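Local coordinates for protein type III secretion T3S chaperone (Chlamydia trachomatis, PDB 3K29) that is of unknown function but, as a putative YscO homolog, probably serves as a chaperone in the type III secretion apparatus, at residues 35-46 with 90-101. Sequence-based numbering, arbitrary orientation.
Sequences EQEKLRERESER and EEEKVNKQKENV
Q97 and L39 enter each other's helices as knobs into holes, a worked example of an antiparallel coiled-coil hairpin formed by helices 8-66 and 70-160; the local axes approach to 8.8 Å at 169°. L39 sits among V94, Q97, K98 and V101, its CD1 lying 3.6 Å from CG of K98. V94 returns the packing into the hole lined by L39, R42, E43 and R46. The third knob, Q97, is polar and pays for its burial with two bonds from NE2: a nearly straight one (176°) to OE1 of E35, on the anti side of the carboxylate, and a more bent one to the backbone O of E35. Q97 swings its CG opposite the backbone N (chi1 -171°) and bends at chi2, which brings the amide in between E35 and K38. A second shell positions both partners: K38 NZ, in a salt bridge, takes the syn lone pair of E35 OE1, and N100 ND2 donates to Q97 OE1, helping to set which way the amide is turned. Toward the other end, two waters join R42 to OE1 of E90, one also bonding the R42 carbonyl and the other K93 NZ. On the other flank of the pair, V94 CG2 lies over one face of the R46 guanidinium, offset toward its rim, and R46 NH1 donates from the edge to E91 OE1 at 2.9 Å.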
ATOM      1  N   GLU A  35      -6.195  10.305  -6.861  1.00 22.54           N
ATOM      2  CA  GLU A  35      -5.498  10.685  -8.084  1.00 22.15           C
ATOM      3  C   GLU A  35      -6.131  10.018  -9.306  1.00 22.57           C
ATOM      4  O   GLU A  35      -6.286  10.680 -10.326  1.00 22.63           O
ATOM      5  CB  GLU A  35      -3.986  10.395  -8.010  1.00 21.83           C
ATOM      6  CG  GLU A  35      -3.244  11.136  -6.886  1.00 21.25           C
ATOM      7  CD  GLU A  35      -3.546  12.638  -6.798  1.00 20.66           C
ATOM      8  OE1 GLU A  35      -3.527  13.371  -7.811  1.00 23.31           O
ATOM      9  OE2 GLU A  35      -3.733  13.122  -5.668  1.00 21.47           O
ATOM     10  N   GLN A  36      -6.491   8.737  -9.208  1.00 22.00           N
ATOM     11  CA  GLN A  36      -7.173   8.043 -10.303  1.00 23.58           C
ATOM     12  C   GLN A  36      -8.478   8.755 -10.715  1.00 23.32           C
ATOM     13  O   GLN A  36      -8.779   8.934 -11.906  1.00 22.15           O
ATOM     14  CB  GLN A  36      -7.450   6.577  -9.945  1.00 24.17           C
ATOM     15  CG  GLN A  36      -6.195   5.713  -9.859  1.00 27.34           C
ATOM     16  CD  GLN A  36      -5.729   5.171 -11.198  1.00 31.84           C
ATOM     17  OE1 GLN A  36      -5.979   5.754 -12.269  1.00 32.17           O
ATOM     18  NE2 GLN A  36      -5.035   4.035 -11.144  1.00 33.57           N
ATOM     19  N   GLU A  37      -9.227   9.187  -9.711  1.00 23.36           N
ATOM     20  CA  GLU A  37     -10.435   9.960  -9.912  1.00 23.63           C
ATOM     21  C   GLU A  37     -10.139  11.324 -10.586  1.00 23.32           C
ATOM     22  O   GLU A  37     -10.894  11.753 -11.467  1.00 23.50           O
ATOM     23  CB  GLU A  37     -11.138  10.143  -8.561  1.00 24.15           C
ATOM     24  CG  GLU A  37     -12.647  10.289  -8.640  1.00 27.67           C
ATOM     25  CD  GLU A  37     -13.075  11.628  -9.234  1.00 33.50           C
ATOM     26  OE1 GLU A  37     -12.303  12.605  -9.074  1.00 35.44           O
ATOM     27  OE2 GLU A  37     -14.173  11.705  -9.861  1.00 34.53           O
ATOM     28  N   LYS A  38      -9.060  11.999 -10.182  1.00 22.31           N
ATOM     29  CA  LYS A  38      -8.664  13.274 -10.824  1.00 21.52           C
ATOM     30  C   LYS A  38      -8.217  13.024 -12.234  1.00 20.85           C
ATOM     31  O   LYS A  38      -8.508  13.835 -13.088  1.00 20.96           O
ATOM     32  CB  LYS A  38      -7.566  14.029 -10.065  1.00 21.24           C
ATOM     33  CG  LYS A  38      -7.970  14.537  -8.668  1.00 21.80           C
ATOM     34  CD  LYS A  38      -6.744  14.828  -7.760  1.00 20.58           C
ATOM     35  CE  LYS A  38      -5.865  15.982  -8.294  1.00 18.96           C
ATOM     36  NZ  LYS A  38      -4.524  16.020  -7.627  1.00 17.18           N
ATOM     37  N   LEU A  39      -7.543  11.898 -12.489  1.00 20.18           N
ATOM     38  CA  LEU A  39      -7.194  11.521 -13.866  1.00 20.75           C
ATOM     39  C   LEU A  39      -8.434  11.359 -14.754  1.00 20.03           C
ATOM     40  O   LEU A  39      -8.436  11.817 -15.906  1.00 19.09           O
ATOM     41  CB  LEU A  39      -6.324  10.253 -13.937  1.00 20.20           C
ATOM     42  CG  LEU A  39      -5.849   9.807 -15.338  1.00 22.83           C
ATOM     43  CD1 LEU A  39      -5.056  10.892 -16.036  1.00 22.21           C
ATOM     44  CD2 LEU A  39      -5.016   8.500 -15.315  1.00 23.75           C
ATOM     45  N   ARG A  40      -9.464  10.698 -14.224  1.00 19.00           N
ATOM     46  CA  ARG A  40     -10.717  10.540 -14.953  1.00 19.57           C
ATOM     47  C   ARG A  40     -11.389  11.881 -15.262  1.00 19.05           C
ATOM     48  O   ARG A  40     -11.884  12.070 -16.370  1.00 19.16           O
ATOM     49  CB  ARG A  40     -11.659   9.558 -14.239  1.00 20.14           C
ATOM     50  CG  ARG A  40     -11.259   8.085 -14.431  1.00 21.87           C
ATOM     51  CD  ARG A  40     -12.340   7.082 -13.909  1.00 24.09           C
ATOM     52  NE  ARG A  40     -12.642   7.242 -12.477  1.00 27.16           N
ATOM     53  CZ  ARG A  40     -11.963   6.686 -11.461  1.00 26.64           C
ATOM     54  NH1 ARG A  40     -10.908   5.909 -11.676  1.00 25.94           N
ATOM     55  NH2 ARG A  40     -12.346   6.919 -10.217  1.00 25.02           N
ATOM     56  N   GLU A  41     -11.387  12.812 -14.308  1.00 18.74           N
ATOM     57  CA  GLU A  41     -11.896  14.159 -14.559  1.00 19.54           C
ATOM     58  C   GLU A  41     -11.127  14.898 -15.661  1.00 19.84           C
ATOM     59  O   GLU A  41     -11.749  15.496 -16.545  1.00 17.98           O
ATOM     60  CB  GLU A  41     -11.871  14.994 -13.298  1.00 20.62           C
ATOM     61  CG  GLU A  41     -13.137  14.904 -12.505  1.00 24.36           C
ATOM     62  CD  GLU A  41     -13.388  16.137 -11.652  1.00 31.68           C
ATOM     63  OE1 GLU A  41     -12.721  16.304 -10.593  1.00 33.50           O
ATOM     64  OE2 GLU A  41     -14.284  16.929 -12.034  1.00 34.59           O
ATOM     65  N   ARG A  42      -9.785  14.838 -15.610  1.00 19.46           N
ATOM     66  CA  ARG A  42      -8.955  15.416 -16.679  1.00 19.60           C
ATOM     67  C   ARG A  42      -9.259  14.808 -18.020  1.00 18.61           C
ATOM     68  O   ARG A  42      -9.369  15.501 -19.004  1.00 18.83           O
ATOM     69  CB  ARG A  42      -7.462  15.287 -16.375  1.00 20.10           C
ATOM     70  CG  ARG A  42      -7.056  15.904 -15.029  1.00 20.01           C
ATOM     71  CD  ARG A  42      -6.868  17.412 -15.050  1.00 22.70           C
ATOM     72  NE  ARG A  42      -7.975  18.160 -15.625  1.00 26.72           N
ATOM     73  CZ  ARG A  42      -9.093  18.514 -14.982  1.00 28.21           C
ATOM     74  NH1 ARG A  42      -9.270  18.159 -13.709  1.00 27.50           N
ATOM     75  NH2 ARG A  42     -10.049  19.209 -15.637  1.00 28.41           N
ATOM     76  N   GLU A  43      -9.375  13.498 -18.064  1.00 19.18           N
ATOM     77  CA  GLU A  43      -9.637  12.784 -19.313  1.00 19.42           C
ATOM     78  C   GLU A  43     -11.029  13.110 -19.845  1.00 18.71           C
ATOM     79  O   GLU A  43     -11.252  13.165 -21.055  1.00 19.49           O
ATOM     80  CB  GLU A  43      -9.437  11.284 -19.092  1.00 19.02           C
ATOM     81  CG  GLU A  43      -7.965  10.928 -19.176  1.00 20.65           C
ATOM     82  CD  GLU A  43      -7.637   9.528 -18.684  1.00 22.40           C
ATOM     83  OE1 GLU A  43      -8.481   8.920 -18.019  1.00 23.95           O
ATOM     84  OE2 GLU A  43      -6.525   9.038 -18.959  1.00 25.15           O
ATOM     85  N   SER A  44     -11.938  13.406 -18.933  1.00 19.07           N
ATOM     86  CA  SER A  44     -13.308  13.761 -19.292  1.00 19.34           C
ATOM     87  C   SER A  44     -13.300  15.145 -19.948  1.00 19.45           C
ATOM     88  O   SER A  44     -13.844  15.364 -21.055  1.00 18.51           O
ATOM     89  CB  SER A  44     -14.162  13.758 -18.048  1.00 18.89           C
ATOM     90  OG  SER A  44     -15.347  14.475 -18.257  1.00 21.03           O
ATOM     91  N   GLU A  45     -12.607  16.069 -19.298  1.00 18.77           N
ATOM     92  CA  GLU A  45     -12.510  17.428 -19.827  1.00 19.04           C
ATOM     93  C   GLU A  45     -11.792  17.439 -21.157  1.00 17.29           C
ATOM     94  O   GLU A  45     -12.162  18.195 -22.082  1.00 18.31           O
ATOM     95  CB  GLU A  45     -11.836  18.357 -18.797  1.00 19.01           C
ATOM     96  CG  GLU A  45     -12.740  18.699 -17.614  1.00 24.74           C
ATOM     97  CD  GLU A  45     -14.111  19.260 -18.054  1.00 29.02           C
ATOM     98  OE1 GLU A  45     -14.151  20.092 -18.981  1.00 30.97           O
ATOM     99  OE2 GLU A  45     -15.149  18.873 -17.470  1.00 33.01           O
ATOM    100  N   ARG A  46     -10.782  16.582 -21.283  1.00 16.31           N
ATOM    101  CA  ARG A  46     -10.047  16.460 -22.546  1.00 15.90           C
ATOM    102  C   ARG A  46     -10.983  15.902 -23.648  1.00 15.98           C
ATOM    103  O   ARG A  46     -10.976  16.381 -24.791  1.00 15.55           O
ATOM    104  CB  ARG A  46      -8.840  15.539 -22.407  1.00 14.79           C
ATOM    105  CG  ARG A  46      -7.949  15.444 -23.660  1.00 18.36           C
ATOM    106  CD  ARG A  46      -8.231  14.207 -24.557  1.00 24.23           C
ATOM    107  NE  ARG A  46      -8.720  13.036 -23.811  1.00 23.81           N
ATOM    108  CZ  ARG A  46      -7.940  12.104 -23.250  1.00 23.61           C
ATOM    109  NH1 ARG A  46      -6.618  12.181 -23.345  1.00 22.06           N
ATOM    110  NH2 ARG A  46      -8.482  11.082 -22.583  1.00 21.14           N
ATOM    111  N   GLU A  90      -5.291  20.456 -23.097  1.00 19.20           N
ATOM    112  CA  GLU A  90      -5.972  19.463 -22.270  1.00 20.02           C
ATOM    113  C   GLU A  90      -5.148  18.189 -22.154  1.00 20.28           C
ATOM    114  O   GLU A  90      -5.113  17.611 -21.074  1.00 19.92           O
ATOM    115  CB  GLU A  90      -7.350  19.093 -22.848  1.00 19.39           C
ATOM    116  CG  GLU A  90      -8.337  20.230 -22.790  1.00 21.45           C
ATOM    117  CD  GLU A  90      -8.619  20.678 -21.388  1.00 26.54           C
ATOM    118  OE1 GLU A  90      -8.592  19.844 -20.468  1.00 32.06           O
ATOM    119  OE2 GLU A  90      -8.881  21.876 -21.192  1.00 27.69           O
ATOM    120  N   GLU A  91      -4.535  17.731 -23.253  1.00 20.08           N
ATOM    121  CA  GLU A  91      -3.656  16.564 -23.213  1.00 22.48           C
ATOM    122  C   GLU A  91      -2.478  16.763 -22.250  1.00 22.99           C
ATOM    123  O   GLU A  91      -2.035  15.815 -21.609  1.00 22.86           O
ATOM    124  CB  GLU A  91      -3.067  16.221 -24.587  1.00 22.84           C
ATOM    125  CG  GLU A  91      -4.082  15.986 -25.696  1.00 26.82           C
ATOM    126  CD  GLU A  91      -4.780  14.616 -25.619  1.00 32.89           C
ATOM    127  OE1 GLU A  91      -4.577  13.841 -24.637  1.00 34.64           O
ATOM    128  OE2 GLU A  91      -5.539  14.324 -26.573  1.00 34.16           O
ATOM    129  N   GLU A  92      -1.933  17.977 -22.211  1.00 22.06           N
ATOM    130  CA  GLU A  92      -0.927  18.292 -21.211  1.00 23.15           C
ATOM    131  C   GLU A  92      -1.475  18.128 -19.775  1.00 21.87           C
ATOM    132  O   GLU A  92      -0.833  17.460 -18.946  1.00 21.61           O
ATOM    133  CB  GLU A  92      -0.307  19.687 -21.450  1.00 22.95           C
ATOM    134  CG  GLU A  92       0.915  19.941 -20.556  1.00 30.25           C
ATOM    135  CD  GLU A  92       1.900  18.750 -20.590  1.00 39.29           C
ATOM    136  OE1 GLU A  92       2.382  18.436 -21.715  1.00 43.28           O
ATOM    137  OE2 GLU A  92       2.175  18.110 -19.517  1.00 41.05           O
ATOM    138  N   LYS A  93      -2.644  18.712 -19.493  1.00 20.63           N
ATOM    139  CA  LYS A  93      -3.297  18.524 -18.208  1.00 21.58           C
ATOM    140  C   LYS A  93      -3.484  17.050 -17.825  1.00 22.12           C
ATOM    141  O   LYS A  93      -3.302  16.701 -16.635  1.00 21.64           O
ATOM    142  CB  LYS A  93      -4.652  19.210 -18.162  1.00 22.90           C
ATOM    143  CG  LYS A  93      -4.588  20.686 -17.883  1.00 22.71           C
ATOM    144  CD  LYS A  93      -6.045  21.220 -17.825  1.00 27.99           C
ATOM    145  CE  LYS A  93      -6.168  22.530 -18.555  1.00 32.19           C
ATOM    146  NZ  LYS A  93      -7.583  22.903 -18.916  1.00 36.46           N
ATOM    147  N   VAL A  94      -3.872  16.216 -18.814  1.00 22.06           N
ATOM    148  CA  VAL A  94      -4.008  14.787 -18.629  1.00 21.71           C
ATOM    149  C   VAL A  94      -2.637  14.174 -18.272  1.00 23.10           C
ATOM    150  O   VAL A  94      -2.547  13.358 -17.361  1.00 23.29           O
ATOM    151  CB  VAL A  94      -4.634  14.099 -19.866  1.00 20.78           C
ATOM    152  CG1 VAL A  94      -4.423  12.550 -19.845  1.00 21.91           C
ATOM    153  CG2 VAL A  94      -6.105  14.441 -19.960  1.00 18.47           C
ATOM    154  N   ASN A  95      -1.593  14.549 -19.002  1.00 22.95           N
ATOM    155  CA  ASN A  95      -0.266  14.020 -18.747  1.00 24.07           C
ATOM    156  C   ASN A  95       0.358  14.405 -17.390  1.00 23.62           C
ATOM    157  O   ASN A  95       1.038  13.582 -16.773  1.00 23.58           O
ATOM    158  CB  ASN A  95       0.668  14.364 -19.878  1.00 24.91           C
ATOM    159  CG  ASN A  95       0.303  13.647 -21.159  1.00 29.23           C
ATOM    160  OD1 ASN A  95      -0.366  12.605 -21.148  1.00 30.87           O
ATOM    161  ND2 ASN A  95       0.756  14.204 -22.285  1.00 27.98           N
ATOM    162  N   LYS A  96       0.129  15.633 -16.938  1.00 22.66           N
ATOM    163  CA  LYS A  96       0.461  16.021 -15.553  1.00 24.03           C
ATOM    164  C   LYS A  96      -0.230  15.104 -14.540  1.00 23.99           C
ATOM    165  O   LYS A  96       0.402  14.588 -13.601  1.00 23.25           O
ATOM    166  CB  LYS A  96      -0.025  17.441 -15.276  1.00 24.27           C
ATOM    167  CG  LYS A  96       1.033  18.518 -15.370  1.00 28.83           C
ATOM    168  CD  LYS A  96       1.811  18.418 -16.636  1.00 31.84           C
ATOM    169  CE  LYS A  96       3.028  19.346 -16.577  1.00 34.24           C
ATOM    170  NZ  LYS A  96       3.071  20.100 -17.870  1.00 37.88           N
ATOM    171  N   GLN A  97      -1.536  14.913 -14.714  1.00 23.05           N
ATOM    172  CA  GLN A  97      -2.267  14.121 -13.743  1.00 23.83           C
ATOM    173  C   GLN A  97      -1.782  12.669 -13.713  1.00 23.49           C
ATOM    174  O   GLN A  97      -1.722  12.041 -12.647  1.00 22.72           O
ATOM    175  CB  GLN A  97      -3.795  14.220 -13.966  1.00 24.30           C
ATOM    176  CG  GLN A  97      -4.674  13.593 -12.873  1.00 22.97           C
ATOM    177  CD  GLN A  97      -4.215  13.900 -11.463  1.00 23.19           C
ATOM    178  OE1 GLN A  97      -3.736  15.002 -11.152  1.00 19.35           O
ATOM    179  NE2 GLN A  97      -4.397  12.913 -10.569  1.00 26.02           N
ATOM    180  N   LYS A  98      -1.409  12.153 -14.874  1.00 23.16           N
ATOM    181  CA  LYS A  98      -0.768  10.849 -14.970  1.00 23.94           C
ATOM    182  C   LYS A  98       0.426  10.745 -14.073  1.00 23.81           C
ATOM    183  O   LYS A  98       0.634   9.694 -13.470  1.00 23.57           O
ATOM    184  CB  LYS A  98      -0.411  10.467 -16.418  1.00 23.79           C
ATOM    185  CG  LYS A  98      -1.703  10.101 -17.169  1.00 25.09           C
ATOM    186  CD  LYS A  98      -1.531   9.443 -18.508  1.00 26.97           C
ATOM    187  CE  LYS A  98      -2.942   9.103 -18.959  1.00 32.44           C
ATOM    188  NZ  LYS A  98      -3.025   8.092 -20.054  1.00 35.13           N
ATOM    189  N   GLU A  99       1.192  11.828 -13.981  1.00 23.15           N
ATOM    190  CA  GLU A  99       2.383  11.847 -13.149  1.00 23.58           C
ATOM    191  C   GLU A  99       2.039  11.728 -11.646  1.00 22.94           C
ATOM    192  O   GLU A  99       2.755  11.083 -10.883  1.00 21.39           O
ATOM    193  CB  GLU A  99       3.197  13.121 -13.374  1.00 23.60           C
ATOM    194  CG  GLU A  99       3.825  13.312 -14.737  1.00 26.53           C
ATOM    195  CD  GLU A  99       4.647  14.594 -14.769  1.00 29.21           C
ATOM    196  OE1 GLU A  99       5.784  14.596 -14.279  1.00 32.32           O
ATOM    197  OE2 GLU A  99       4.158  15.624 -15.252  1.00 31.94           O
ATOM    198  N   ASN A 100       0.952  12.378 -11.242  1.00 23.67           N
ATOM    199  CA  ASN A 100       0.393  12.220  -9.902  1.00 23.29           C
ATOM    200  C   ASN A 100      -0.061  10.804  -9.639  1.00 23.77           C
ATOM    201  O   ASN A 100       0.168  10.277  -8.533  1.00 23.58           O
ATOM    202  CB  ASN A 100      -0.757  13.202  -9.643  1.00 22.60           C
ATOM    203  CG  ASN A 100      -0.296  14.629  -9.597  1.00 23.73           C
ATOM    204  OD1 ASN A 100       0.843  14.918  -9.249  1.00 23.55           O
ATOM    205  ND2 ASN A 100      -1.175  15.539  -9.957  1.00 25.62           N
ATOM    206  N   VAL A 101      -0.718  10.190 -10.617  1.00 23.94           N
ATOM    207  CA  VAL A 101      -1.177   8.812 -10.452  1.00 24.80           C
ATOM    208  C   VAL A 101       0.001   7.859 -10.251  1.00 25.50           C
ATOM    209  O   VAL A 101      -0.020   7.019  -9.367  1.00 25.35           O
ATOM    210  CB  VAL A 101      -2.093   8.329 -11.585  1.00 24.66           C
ATOM    211  CG1 VAL A 101      -2.274   6.797 -11.544  1.00 23.87           C
ATOM    212  CG2 VAL A 101      -3.454   9.003 -11.468  1.00 25.91           C
TER
HETATM  213  O   HOH W   1      -7.776  17.956 -18.816  1.00 18.93           O
HETATM  214  O   HOH W   2      -9.663  20.838 -17.980  1.00 26.55           O